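PDB 3TNL: shikimate dehydrogenase from Listeria monocytogenes, which probably catalyses the reversible NADPH-linked reduction of 3-dehydroshikimate to shikimate, a step on the chorismate pathway to the aromatic amino acids. Local coordinates for residues E180-N185 / R221-E226; T234-K239 / E244-S249; K265-R270 / T282-G287. All coordinates share one frame; numbering follows the deposited sequence.

Interaction 1. Residues E180-N185 / R221-E226; sequences EISIFN and RKEIAE. With NAD (nicotinamide-adenine-dinucleotide), chain H.
Ser182 and Glu223 make the one hydrogen bond between strand 180-185 and helix 217-226: Ser182 OG donates to Glu223 OE1 over 2.7 Å. The hydroxyl comes from above the carboxylate, 46° out of its plane. A bend in the glutamate chain at CB-CG (chi2 -50°) carries the acid from the helix to the serine. Lys156 of the neighbouring strand forms a salt bridge to the same OE1, and Gln219 binds OE2, so both oxygens of this buried carboxylate have partners. Carbon-to-carbon contact is mainly made by the Phe184 ring, whose edge meets the methylene of Glu223 in plane, CZ to CG 3.7 Å, with Ser182 CB also nearby; Phe212 lies against the same ring. Here a helix packs on the parallel sheet of a Rossmann-type dinucleotide-binding domain, meeting strand 180-185 at the alternate residues Ser182 and Phe184. On the helix's outer side Lys222 NZ is bonded to Glu226 OE1 at 2.8 Å, through the syn lone pair, and has a long ion pair to Glu223 OE2; Lys156 also reaches Glu226. At the far end of the strand Asn185 holds the adenosine ribose of NAD: OD1 accepts from O3B at 2.7 Å, and ND2 donates to O2B at 3.2 Å.

Interaction 2. Residues T234-K239 / E244-S249; sequences TGVGMK and ETLLPS. With NAD (nicotinamide-adenine-dinucleotide), chain H.
Val236 and Leu246 carry the apolar contact between 234-239 and 244-249, with Val236 CG2 3.9 Å from Leu246 CG. The two branches of the valine divide the work. CG1, anti to the backbone N (chi1 -177°), lies over the backbone of the facing segment, 3.6 Å from Glu244 O and close to Thr245 CA, while CG2 is turned to the adenine of NAD, 3.5 Å from C6A. Leu246 meets the same base with CD2, 3.7 Å from C2A, and its other methyl, CD1, approaches Thr234 tip to tip, 3.8 Å from OG1. Valine and leucine thus form an apolar wall along one face of the adenine.

No classical hydrogen bond joins the segments; Gly237 CA makes a CA-H...O contact with Glu244 O. The polar bonds instead shape each loop from within. Thr234 OG1 accepts from Val236 N in an ST turn and is also bonded to Asn232, and Thr245 OG1 accepts from Leu247 N, nearly straight at 172°, in a second. A type II turn runs from Gly235 to Met238, with Gly237 at a positive phi of 105°.

Further contacts reach the cofactor: Thr234 CB is 3.3 Å from O4B of the adenosine ribose, and Met238 SD 3.3 Å from O3D of the nicotinamide ribose. Both segments belong to the long connection between strands 229-232 and 258-261, where Thr245 and Leu247 lean on helix 270-277 and Pro248 packs on helix 217-226.

Interaction 3. Residues K265-R270 / T282-G287; sequences KPTKTR and TLNGLG. With NAD (nicotinamide-adenine-dinucleotide), chain H.
Asn284 and Thr267 share the whole direct contact between 265-270 and 282-287. Of the two, Asn284 has the more surface buried, and it acts through its side-chain amide: ND2 donates to the backbone oxygen of Thr267 over 2.9 Å. The bond is nearly straight, with 171° at the hydrogen, and both groups are well turned for it. The acceptor lies only 5° out of the asparagine amide plane, and the nitrogen arrives in the carbonyl plane, on a lone pair of Thr267 O.

The other end of the same amide is tied to its own chain. Asn284 OD1 accepts from Leu286 N at 3.0 Å, closing an Asx turn, with the N-H coming from above the carbonyl plane. With CG set between the backbone N and carbonyl carbon (chi1 71°), the side chain can turn back over its own chain while ND2 faces the other loop. Gripped at both ends, the amide is fixed against flipping.

Thr267 contributes chiefly its main chain; its side chain adds a looser approach, CB to ND2 3.8 Å. The loop carrying it has a cis peptide bond before Pro266 and ends at Thr269, which N-caps helix 270-277; Thr269 OG1 is bonded to Asp261 and to the backbone N of Leu272. Leu272 also touches Asn284.

Gly285, next to the asparagine, turns its carbonyl to the cofactor: NAD N7N donates to Gly285 O at 2.9 Å. The Asx turn spans the passage from strand 281-283, an outer strand of the parallel Rossmann-type sheet, into helix 286-301, with the N-cap glycine of that helix forming part of the carboxamide site for nicotinamide.

The three interactions follow one another along the chain without overlap, and all touch the same NAD. Interactions 1 and 3 both reach the six-stranded parallel sheet, through strands 180-185 and 281-283; their centres are about 20 Å apart and their nearest atoms about 12 Å. Interaction 2 lies in the connection between strands 229-232 and 258-261 and touches both others: Ile224 packs on Leu247, and Gly237 and Met238 pack on the 265-270 loop. Its centre is about 16 Å from that of interaction 1 and about 12 Å from that of interaction 3. Together they follow the extended dinucleotide: interaction 1 holds the adenosine ribose, interaction 2 the adenine and the nicotinamide ribose, interaction 3 the nicotinamide carboxamide.

Interaction 1. Residues E180-N185 / R221-E226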
loop_
_atom_site.group_PDB
_atom_site.type_symbol
_atom_site.label_atom_id
_atom_site.label_comp_id
_atom_site.label_asym_id
_atom_site.label_seq_id
_atom_site.Cartn_x
_atom_site.Cartn_y
_atom_site.Cartn_z
ATOM N N GLU B 180 19.912 -2.236 37.802
ATOM C CA GLU B 180 21.273 -2.428 37.321
ATOM C C GLU B 180 21.251 -3.292 36.085
ATOM O O GLU B 180 20.451 -4.227 36.015
ATOM C CB GLU B 180 22.071 -3.210 38.376
ATOM C CG GLU B 180 22.073 -2.644 39.782
ATOM C CD GLU B 180 22.810 -3.575 40.749
ATOM O OE1 GLU B 180 22.172 -4.547 41.249
ATOM O OE2 GLU B 180 23.997 -3.261 41.051
ATOM N N ILE B 181 22.116 -2.983 35.147
ATOM C CA ILE B 181 22.261 -3.766 33.926
ATOM C C ILE B 181 23.732 -4.013 33.660
ATOM O O ILE B 181 24.530 -3.078 33.591
ATOM C CB ILE B 181 21.642 -3.048 32.690
ATOM C CG1 ILE B 181 20.135 -2.850 32.917
ATOM C CG2 ILE B 181 21.883 -3.849 31.430
ATOM C CD1 ILE B 181 19.405 -2.122 31.818
ATOM N N SER B 182 24.094 -5.283 33.538
ATOM C CA SER B 182 25.423 -5.689 33.178
ATOM C C SER B 182 25.395 -6.300 31.778
ATOM O O SER B 182 24.759 -7.329 31.557
ATOM C CB SER B 182 26.022 -6.658 34.166
ATOM O OG SER B 182 26.186 -5.995 35.422
ATOM N N ILE B 183 26.094 -5.632 30.860
ATOM C CA ILE B 183 26.154 -6.041 29.453
ATOM C C ILE B 183 27.459 -6.759 29.174
ATOM O O ILE B 183 28.533 -6.313 29.601
ATOM C CB ILE B 183 26.099 -4.803 28.517
ATOM C CG1 ILE B 183 24.882 -3.914 28.856
ATOM C CG2 ILE B 183 26.157 -5.217 27.019
ATOM C CD1 ILE B 183 24.882 -2.542 28.170
ATOM N N PHE B 184 27.356 -7.861 28.429
ATOM C CA PHE B 184 28.507 -8.624 27.968
ATOM C C PHE B 184 28.455 -8.705 26.451
ATOM O O PHE B 184 27.430 -9.024 25.869
ATOM C CB PHE B 184 28.554 -10.026 28.551
ATOM C CG PHE B 184 28.920 -10.048 30.001
ATOM C CD1 PHE B 184 30.175 -10.444 30.392
ATOM C CD2 PHE B 184 27.997 -9.667 30.976
ATOM C CE1 PHE B 184 30.521 -10.455 31.731
ATOM C CE2 PHE B 184 28.330 -9.677 32.312
ATOM C CZ PHE B 184 29.609 -10.048 32.691
ATOM N N ASN B 185 29.560 -8.359 25.804
ATOM C CA ASN B 185 29.629 -8.446 24.366
ATOM C C ASN B 185 31.055 -8.790 23.960
ATOM O O ASN B 185 32.020 -8.426 24.653
ATOM C CB ASN B 185 29.225 -7.109 23.678
ATOM C CG ASN B 185 28.778 -7.323 22.237
ATOM O OD1 ASN B 185 27.636 -7.780 22.018
ATOM N ND2 ASN B 185 29.666 -7.043 21.261
ATOM N N ARG B 221 30.138 -14.784 36.013
ATOM C CA ARG B 221 29.634 -15.576 37.134
ATOM C C ARG B 221 29.042 -14.642 38.200
ATOM O O ARG B 221 27.946 -14.866 38.687
ATOM C CB ARG B 221 30.765 -16.406 37.737
ATOM C CG ARG B 221 30.320 -17.376 38.811
ATOM C CD ARG B 221 31.475 -18.197 39.363
ATOM N NE ARG B 221 31.934 -19.124 38.339
ATOM C CZ ARG B 221 31.272 -20.239 38.030
ATOM N NH1 ARG B 221 31.714 -21.043 37.064
ATOM N NH2 ARG B 221 30.166 -20.542 38.669
ATOM N N LYS B 222 29.788 -13.585 38.533
ATOM C CA LYS B 222 29.331 -12.632 39.550
ATOM C C LYS B 222 28.040 -11.981 39.106
ATOM O O LYS B 222 27.048 -11.957 39.861
ATOM C CB LYS B 222 30.362 -11.559 39.852
ATOM C CG LYS B 222 29.864 -10.522 40.875
ATOM C CD LYS B 222 30.873 -9.372 41.038
ATOM C CE LYS B 222 30.464 -8.403 42.135
ATOM N NZ LYS B 222 29.309 -7.468 41.852
ATOM N N GLU B 223 28.051 -11.446 37.885
ATOM C CA GLU B 223 26.873 -10.730 37.414
ATOM C C GLU B 223 25.610 -11.604 37.412
ATOM O O GLU B 223 24.540 -11.188 37.934
ATOM C CB GLU B 223 27.130 -10.045 36.062
ATOM C CG GLU B 223 28.308 -9.075 36.058
ATOM C CD GLU B 223 28.255 -8.104 37.187
ATOM O OE1 GLU B 223 27.204 -7.482 37.367
ATOM O OE2 GLU B 223 29.271 -7.966 37.916
ATOM N N ILE B 224 25.709 -12.797 36.841
ATOM C CA ILE B 224 24.547 -13.690 36.820
ATOM C C ILE B 224 24.055 -14.045 38.235
ATOM O O ILE B 224 22.852 -14.067 38.494
ATOM C CB ILE B 224 24.810 -14.946 36.011
ATOM C CG1 ILE B 224 25.034 -14.629 34.542
ATOM C CG2 ILE B 224 23.625 -15.893 36.114
ATOM C CD1 ILE B 224 25.483 -15.828 33.694
ATOM N N ALA B 225 24.986 -14.325 39.137
ATOM C CA ALA B 225 24.653 -14.669 40.492
ATOM C C ALA B 225 23.813 -13.608 41.192
ATOM O O ALA B 225 22.999 -13.941 42.062
ATOM C CB ALA B 225 25.953 -14.924 41.295
ATOM N N GLU B 226 24.051 -12.353 40.813
ATOM C CA GLU B 226 23.367 -11.195 41.393
ATOM C C GLU B 226 22.124 -10.719 40.643
ATOM O O GLU B 226 21.455 -9.790 41.090
ATOM C CB GLU B 226 24.385 -10.042 41.478
ATOM C CG GLU B 226 25.550 -10.383 42.385
ATOM C CD GLU B 226 26.673 -9.361 42.395
ATOM O OE1 GLU B 226 26.700 -8.432 41.559
ATOM O OE2 GLU B 226 27.561 -9.536 43.269
HETATM P PA NAD H . 22.551 -7.246 15.407
HETATM O O1A NAD H . 23.208 -7.707 14.108
HETATM O O2A NAD H . 22.092 -5.804 15.509
HETATM O O5B NAD H . 23.521 -7.643 16.643
HETATM C C5B NAD H . 24.200 -8.894 16.757
HETATM C C4B NAD H . 24.698 -9.077 18.195
HETATM O O4B NAD H . 25.163 -10.426 18.361
HETATM C C3B NAD H . 25.926 -8.241 18.496
HETATM O O3B NAD H . 25.915 -7.926 19.912
HETATM C C2B NAD H . 27.098 -9.149 18.208
HETATM O O2B NAD H . 28.257 -8.835 18.967
HETATM C C1B NAD H . 26.543 -10.488 18.649
HETATM N N9A NAD H . 27.122 -11.688 18.035
HETATM C C8A NAD H . 26.868 -12.123 16.778
HETATM N N7A NAD H . 27.510 -13.292 16.572
HETATM C C5A NAD H . 28.178 -13.643 17.699
HETATM C C6A NAD H . 28.986 -14.680 18.119
HETATM N N6A NAD H . 29.257 -15.702 17.300
HETATM N N1A NAD H . 29.461 -14.700 19.383
HETATM C C2A NAD H . 29.197 -13.681 20.238
HETATM N N3A NAD H . 28.419 -12.627 19.903
HETATM C C4A NAD H . 27.894 -12.570 18.659
HETATM O O3 NAD H . 21.333 -8.253 15.645
HETATM P PN NAD H . 19.916 -7.936 16.336
HETATM O O1N NAD H . 18.947 -7.312 15.362
HETATM O O2N NAD H . 20.149 -7.291 17.703
HETATM O O5D NAD H . 19.295 -9.405 16.568
HETATM C C5D NAD H . 19.952 -10.292 17.465
HETATM C C4D NAD H . 18.974 -11.432 17.669
HETATM O O4D NAD H . 17.727 -10.906 18.158
HETATM C C3D NAD H . 18.654 -12.133 16.358
HETATM O O3D NAD H . 18.748 -13.546 16.568
HETATM C C2D NAD H . 17.227 -11.719 16.040
HETATM O O2D NAD H . 16.520 -12.696 15.243
HETATM C C1D NAD H . 16.648 -11.525 17.435
HETATM N N1N NAD H . 15.494 -10.631 17.545
HETATM C C2N NAD H . 14.344 -11.093 18.071
HETATM C C3N NAD H . 13.238 -10.261 18.207
HETATM C C7N NAD H . 11.950 -10.746 18.790
HETATM O O7N NAD H . 10.955 -10.079 18.511
HETATM N N7N NAD H . 11.934 -11.830 19.594
HETATM C C4N NAD H . 13.330 -8.926 17.782
HETATM C C5N NAD H . 14.531 -8.470 17.246
HETATM C C6N NAD H . 15.610 -9.347 17.130
#

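Interaction 2. Residues T234-K239 / E244-S249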
loop_
_atom_site.group_PDB
_atom_site.type_symbol
_atom_site.label_atom_id
_atom_site.label_comp_id
_atom_site.label_asym_id
_atom_site.label_seq_id
_atom_site.Cartn_x
_atom_site.Cartn_y
_atom_site.Cartn_z
ATOM N N THR B 234 21.784 -11.893 21.400
ATOM C CA THR B 234 22.686 -12.051 20.261
ATOM C C THR B 234 22.074 -13.066 19.319
ATOM O O THR B 234 21.078 -13.724 19.665
ATOM C CB THR B 234 24.078 -12.608 20.642
ATOM O OG1 THR B 234 23.950 -13.988 21.016
ATOM C CG2 THR B 234 24.755 -11.796 21.778
ATOM N N GLY B 235 22.669 -13.212 18.146
ATOM C CA GLY B 235 22.247 -14.242 17.210
ATOM C C GLY B 235 22.663 -15.669 17.596
ATOM O O GLY B 235 22.267 -16.642 16.944
ATOM N N VAL B 236 23.473 -15.816 18.648
ATOM C CA VAL B 236 23.913 -17.174 19.066
ATOM C C VAL B 236 22.718 -17.992 19.542
ATOM O O VAL B 236 21.879 -17.480 20.315
ATOM C CB VAL B 236 25.013 -17.078 20.134
ATOM C CG1 VAL B 236 25.517 -18.463 20.510
ATOM C CG2 VAL B 236 26.166 -16.212 19.583
ATOM N N GLY B 237 22.608 -19.213 19.016
ATOM C CA GLY B 237 21.493 -20.124 19.305
ATOM C C GLY B 237 20.495 -20.226 18.158
ATOM O O GLY B 237 19.704 -21.141 18.109
ATOM N N MET B 238 20.550 -19.246 17.257
ATOM C CA MET B 238 19.738 -19.214 16.029
ATOM C C MET B 238 20.693 -19.386 14.835
ATOM O O MET B 238 21.868 -18.970 14.890
ATOM C CB MET B 238 19.067 -17.821 15.931
ATOM C CG MET B 238 18.171 -17.600 14.753
ATOM S SD MET B 238 17.336 -16.003 14.897
ATOM C CE MET B 238 16.337 -15.960 13.414
ATOM N N LYS B 239 20.216 -19.990 13.749
ATOM C CA LYS B 239 21.042 -20.144 12.543
ATOM C C LYS B 239 21.700 -18.804 12.246
ATOM O O LYS B 239 21.010 -17.787 12.302
ATOM C CB LYS B 239 20.182 -20.591 11.348
ATOM C CG LYS B 239 20.856 -20.394 9.973
ATOM C CD LYS B 239 20.924 -18.893 9.604
ATOM C CE LYS B 239 21.800 -18.601 8.384
ATOM N NZ LYS B 239 22.001 -17.118 8.074
ATOM N N GLU B 244 24.665 -23.655 19.470
ATOM C CA GLU B 244 25.743 -22.957 20.159
ATOM C C GLU B 244 25.202 -22.097 21.289
ATOM O O GLU B 244 24.035 -21.676 21.274
ATOM C CB GLU B 244 26.542 -22.037 19.209
ATOM C CG GLU B 244 27.180 -22.723 17.986
ATOM C CD GLU B 244 28.022 -21.789 17.137
ATOM O OE1 GLU B 244 27.880 -21.833 15.872
ATOM O OE2 GLU B 244 28.823 -21.045 17.735
ATOM N N THR B 245 26.049 -21.863 22.294
ATOM C CA THR B 245 25.722 -20.990 23.398
ATOM C C THR B 245 26.935 -20.144 23.812
ATOM O O THR B 245 28.070 -20.541 23.577
ATOM C CB THR B 245 25.173 -21.801 24.603
ATOM O OG1 THR B 245 24.761 -20.886 25.617
ATOM C CG2 THR B 245 26.210 -22.779 25.172
ATOM N N LEU B 246 26.658 -18.960 24.363
ATOM C CA LEU B 246 27.678 -18.113 24.989
ATOM C C LEU B 246 27.823 -18.382 26.506
ATOM O O LEU B 246 28.696 -17.828 27.130
ATOM C CB LEU B 246 27.365 -16.653 24.772
ATOM C CG LEU B 246 27.419 -16.190 23.308
ATOM C CD1 LEU B 246 26.952 -14.733 23.189
ATOM C CD2 LEU B 246 28.820 -16.416 22.658
ATOM N N LEU B 247 27.016 -19.265 27.093
ATOM C CA LEU B 247 27.117 -19.540 28.540
ATOM C C LEU B 247 28.326 -20.443 28.792
ATOM O O LEU B 247 28.378 -21.549 28.229
ATOM C CB LEU B 247 25.877 -20.252 29.048
ATOM C CG LEU B 247 25.867 -20.600 30.542
ATOM C CD1 LEU B 247 25.791 -19.320 31.380
ATOM C CD2 LEU B 247 24.702 -21.557 30.819
ATOM N N PRO B 248 29.276 -20.012 29.646
ATOM C CA PRO B 248 30.453 -20.846 29.850
ATOM C C PRO B 248 30.238 -22.118 30.669
ATOM O O PRO B 248 30.834 -23.137 30.381
ATOM C CB PRO B 248 31.440 -19.895 30.581
ATOM C CG PRO B 248 31.012 -18.553 30.200
ATOM C CD PRO B 248 29.524 -18.630 30.118
ATOM N N SER B 249 29.397 -22.025 31.694
ATOM C CA SER B 249 29.218 -23.110 32.632
ATOM C C SER B 249 27.811 -23.140 33.211
ATOM O O SER B 249 27.255 -22.105 33.615
ATOM C CB SER B 249 30.245 -22.913 33.754
ATOM O OG SER B 249 30.263 -24.011 34.638
HETATM P PA NAD H . 22.551 -7.246 15.407
HETATM O O1A NAD H . 23.208 -7.707 14.108
HETATM O O2A NAD H . 22.092 -5.804 15.509
HETATM O O5B NAD H . 23.521 -7.643 16.643
HETATM C C5B NAD H . 24.200 -8.894 16.757
HETATM C C4B NAD H . 24.698 -9.077 18.195
HETATM O O4B NAD H . 25.163 -10.426 18.361
HETATM C C3B NAD H . 25.926 -8.241 18.496
HETATM O O3B NAD H . 25.915 -7.926 19.912
HETATM C C2B NAD H . 27.098 -9.149 18.208
HETATM O O2B NAD H . 28.257 -8.835 18.967
HETATM C C1B NAD H . 26.543 -10.488 18.649
HETATM N N9A NAD H . 27.122 -11.688 18.035
HETATM C C8A NAD H . 26.868 -12.123 16.778
HETATM N N7A NAD H . 27.510 -13.292 16.572
HETATM C C5A NAD H . 28.178 -13.643 17.699
HETATM C C6A NAD H . 28.986 -14.680 18.119
HETATM N N6A NAD H . 29.257 -15.702 17.300
HETATM N N1A NAD H . 29.461 -14.700 19.383
HETATM C C2A NAD H . 29.197 -13.681 20.238
HETATM N N3A NAD H . 28.419 -12.627 19.903
HETATM C C4A NAD H . 27.894 -12.570 18.659
HETATM O O3 NAD H . 21.333 -8.253 15.645
HETATM P PN NAD H . 19.916 -7.936 16.336
HETATM O O1N NAD H . 18.947 -7.312 15.362
HETATM O O2N NAD H . 20.149 -7.291 17.703
HETATM O O5D NAD H . 19.295 -9.405 16.568
HETATM C C5D NAD H . 19.952 -10.292 17.465
HETATM C C4D NAD H . 18.974 -11.432 17.669
HETATM O O4D NAD H . 17.727 -10.906 18.158
HETATM C C3D NAD H . 18.654 -12.133 16.358
HETATM O O3D NAD H . 18.748 -13.546 16.568
HETATM C C2D NAD H . 17.227 -11.719 16.040
HETATM O O2D NAD H . 16.520 -12.696 15.243
HETATM C C1D NAD H . 16.648 -11.525 17.435
HETATM N N1N NAD H . 15.494 -10.631 17.545
HETATM C C2N NAD H . 14.344 -11.093 18.071
HETATM C C3N NAD H . 13.238 -10.261 18.207
HETATM C C7N NAD H . 11.950 -10.746 18.790
HETATM O O7N NAD H . 10.955 -10.079 18.511
HETATM N N7N NAD H . 11.934 -11.830 19.594
HETATM C C4N NAD H . 13.330 -8.926 17.782
HETATM C C5N NAD H . 14.531 -8.470 17.246
HETATM C C6N NAD H . 15.610 -9.347 17.130
#

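Interaction 3. Residues K265-R270 / T282-G287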
loop_
_atom_site.group_PDB
_atom_site.type_symbol
_atom_site.label_atom_id
_atom_site.label_comp_id
_atom_site.label_asym_id
_atom_site.label_seq_id
_atom_site.Cartn_x
_atom_site.Cartn_y
_atom_site.Cartn_z
ATOM N N LYS B 265 13.092 -19.073 17.109
ATOM C CA LYS B 265 13.257 -20.127 16.086
ATOM C C LYS B 265 14.782 -20.448 16.142
ATOM O O LYS B 265 15.612 -19.696 15.618
ATOM C CB LYS B 265 12.799 -19.703 14.685
ATOM C CG LYS B 265 12.776 -20.889 13.724
ATOM C CD LYS B 265 12.339 -20.472 12.319
ATOM C CE LYS B 265 12.369 -21.646 11.361
ATOM N NZ LYS B 265 12.016 -21.205 9.970
ATOM N N PRO B 266 15.162 -21.555 16.817
ATOM C CA PRO B 266 14.261 -22.554 17.462
ATOM C C PRO B 266 13.567 -22.056 18.714
ATOM O O PRO B 266 14.017 -21.082 19.314
ATOM C CB PRO B 266 15.230 -23.649 17.858
ATOM C CG PRO B 266 16.473 -22.931 18.160
ATOM C CD PRO B 266 16.565 -21.904 17.092
ATOM N N THR B 267 12.473 -22.722 19.093
ATOM C CA THR B 267 11.703 -22.357 20.274
ATOM C C THR B 267 12.455 -22.614 21.597
ATOM O O THR B 267 12.095 -22.070 22.631
ATOM C CB THR B 267 10.346 -23.011 20.312
ATOM O OG1 THR B 267 10.517 -24.441 20.327
ATOM C CG2 THR B 267 9.494 -22.589 19.112
ATOM N N LYS B 268 13.544 -23.375 21.545
ATOM C CA LYS B 268 14.379 -23.605 22.722
ATOM C C LYS B 268 15.834 -23.670 22.281
ATOM O O LYS B 268 16.264 -24.676 21.724
ATOM C CB LYS B 268 13.946 -24.889 23.430
ATOM C CG LYS B 268 14.546 -25.082 24.814
ATOM C CD LYS B 268 14.200 -26.440 25.427
ATOM C CE LYS B 268 12.733 -26.700 25.467
ATOM N NZ LYS B 268 12.391 -27.908 26.329
ATOM N N THR B 269 16.534 -22.551 22.410
ATOM C CA THR B 269 17.950 -22.489 22.103
ATOM C C THR B 269 18.737 -23.371 23.066
ATOM O O THR B 269 18.193 -23.852 24.065
ATOM C CB THR B 269 18.522 -21.115 22.233
ATOM O OG1 THR B 269 18.206 -20.636 23.559
ATOM C CG2 THR B 269 17.952 -20.165 21.158
ATOM N N ARG B 270 20.003 -23.637 22.736
ATOM C CA ARG B 270 20.836 -24.428 23.642
ATOM C C ARG B 270 20.906 -23.767 25.007
ATOM O O ARG B 270 20.854 -24.472 26.031
ATOM C CB ARG B 270 22.222 -24.709 23.048
ATOM C CG ARG B 270 23.146 -25.549 23.907
ATOM C CD ARG B 270 22.573 -26.913 24.236
ATOM N NE ARG B 270 23.482 -27.600 25.142
ATOM C CZ ARG B 270 23.123 -28.460 26.086
ATOM N NH1 ARG B 270 24.069 -28.953 26.889
ATOM N NH2 ARG B 270 21.840 -28.762 26.319
ATOM N N THR B 282 12.345 -20.091 32.308
ATOM C CA THR B 282 12.809 -19.701 30.983
ATOM C C THR B 282 11.727 -19.056 30.140
ATOM O O THR B 282 10.529 -19.289 30.315
ATOM C CB THR B 282 13.336 -20.912 30.162
ATOM O OG1 THR B 282 12.284 -21.906 30.080
ATOM C CG2 THR B 282 14.581 -21.549 30.814
ATOM N N LEU B 283 12.168 -18.229 29.205
ATOM C CA LEU B 283 11.262 -17.628 28.273
ATOM C C LEU B 283 11.996 -17.330 26.975
ATOM O O LEU B 283 13.047 -16.675 26.977
ATOM C CB LEU B 283 10.676 -16.352 28.869
ATOM C CG LEU B 283 9.467 -15.798 28.128
ATOM C CD1 LEU B 283 8.284 -16.766 28.313
ATOM C CD2 LEU B 283 9.139 -14.379 28.641
ATOM N N ASN B 284 11.438 -17.766 25.857
ATOM C CA ASN B 284 11.987 -17.468 24.529
ATOM C C ASN B 284 11.455 -16.130 24.021
ATOM O O ASN B 284 10.745 -15.427 24.735
ATOM C CB ASN B 284 11.772 -18.625 23.506
ATOM C CG ASN B 284 10.356 -18.784 23.075
ATOM O OD1 ASN B 284 9.536 -17.857 23.195
ATOM N ND2 ASN B 284 10.030 -19.988 22.549
ATOM N N GLY B 285 11.806 -15.768 22.790
ATOM C CA GLY B 285 11.459 -14.458 22.244
ATOM C C GLY B 285 10.094 -14.301 21.595
ATOM O O GLY B 285 9.829 -13.244 21.036
ATOM N N LEU B 286 9.236 -15.299 21.675
ATOM C CA LEU B 286 7.911 -15.228 20.984
ATOM C C LEU B 286 7.045 -14.096 21.539
ATOM O O LEU B 286 6.491 -13.303 20.780
ATOM C CB LEU B 286 7.161 -16.549 21.023
ATOM C CG LEU B 286 5.865 -16.562 20.194
ATOM C CD1 LEU B 286 6.140 -16.377 18.714
ATOM C CD2 LEU B 286 5.136 -17.858 20.429
ATOM N N GLY B 287 7.004 -13.972 22.851
ATOM C CA GLY B 287 6.243 -12.891 23.504
ATOM C C GLY B 287 6.749 -11.506 23.085
ATOM O O GLY B 287 5.934 -10.588 22.816
HETATM P PA NAD H . 22.551 -7.246 15.407
HETATM O O1A NAD H . 23.208 -7.707 14.108
HETATM O O2A NAD H . 22.092 -5.804 15.509
HETATM O O5B NAD H . 23.521 -7.643 16.643
HETATM C C5B NAD H . 24.200 -8.894 16.757
HETATM C C4B NAD H . 24.698 -9.077 18.195
HETATM O O4B NAD H . 25.163 -10.426 18.361
HETATM C C3B NAD H . 25.926 -8.241 18.496
HETATM O O3B NAD H . 25.915 -7.926 19.912
HETATM C C2B NAD H . 27.098 -9.149 18.208
HETATM O O2B NAD H . 28.257 -8.835 18.967
HETATM C C1B NAD H . 26.543 -10.488 18.649
HETATM N N9A NAD H . 27.122 -11.688 18.035
HETATM C C8A NAD H . 26.868 -12.123 16.778
HETATM N N7A NAD H . 27.510 -13.292 16.572
HETATM C C5A NAD H . 28.178 -13.643 17.699
HETATM C C6A NAD H . 28.986 -14.680 18.119
HETATM N N6A NAD H . 29.257 -15.702 17.300
HETATM N N1A NAD H . 29.461 -14.700 19.383
HETATM C C2A NAD H . 29.197 -13.681 20.238
HETATM N N3A NAD H . 28.419 -12.627 19.903
HETATM C C4A NAD H . 27.894 -12.570 18.659
HETATM O O3 NAD H . 21.333 -8.253 15.645
HETATM P PN NAD H . 19.916 -7.936 16.336
HETATM O O1N NAD H . 18.947 -7.312 15.362
HETATM O O2N NAD H . 20.149 -7.291 17.703
HETATM O O5D NAD H . 19.295 -9.405 16.568
HETATM C C5D NAD H . 19.952 -10.292 17.465
HETATM C C4D NAD H . 18.974 -11.432 17.669
HETATM O O4D NAD H . 17.727 -10.906 18.158
HETATM C C3D NAD H . 18.654 -12.133 16.358
HETATM O O3D NAD H . 18.748 -13.546 16.568
HETATM C C2D NAD H . 17.227 -11.719 16.040
HETATM O O2D NAD H . 16.520 -12.696 15.243
HETATM C C1D NAD H . 16.648 -11.525 17.435
HETATM N N1N NAD H . 15.494 -10.631 17.545
HETATM C C2N NAD H . 14.344 -11.093 18.071
HETATM C C3N NAD H . 13.238 -10.261 18.207
HETATM C C7N NAD H . 11.950 -10.746 18.790
HETATM O O7N NAD H . 10.955 -10.079 18.511
HETATM N N7N NAD H . 11.934 -11.830 19.594
HETATM C C4N NAD H . 13.330 -8.926 17.782
HETATM C C5N NAD H . 14.531 -8.470 17.246
HETATM C C6N NAD H . 15.610 -9.347 17.130
#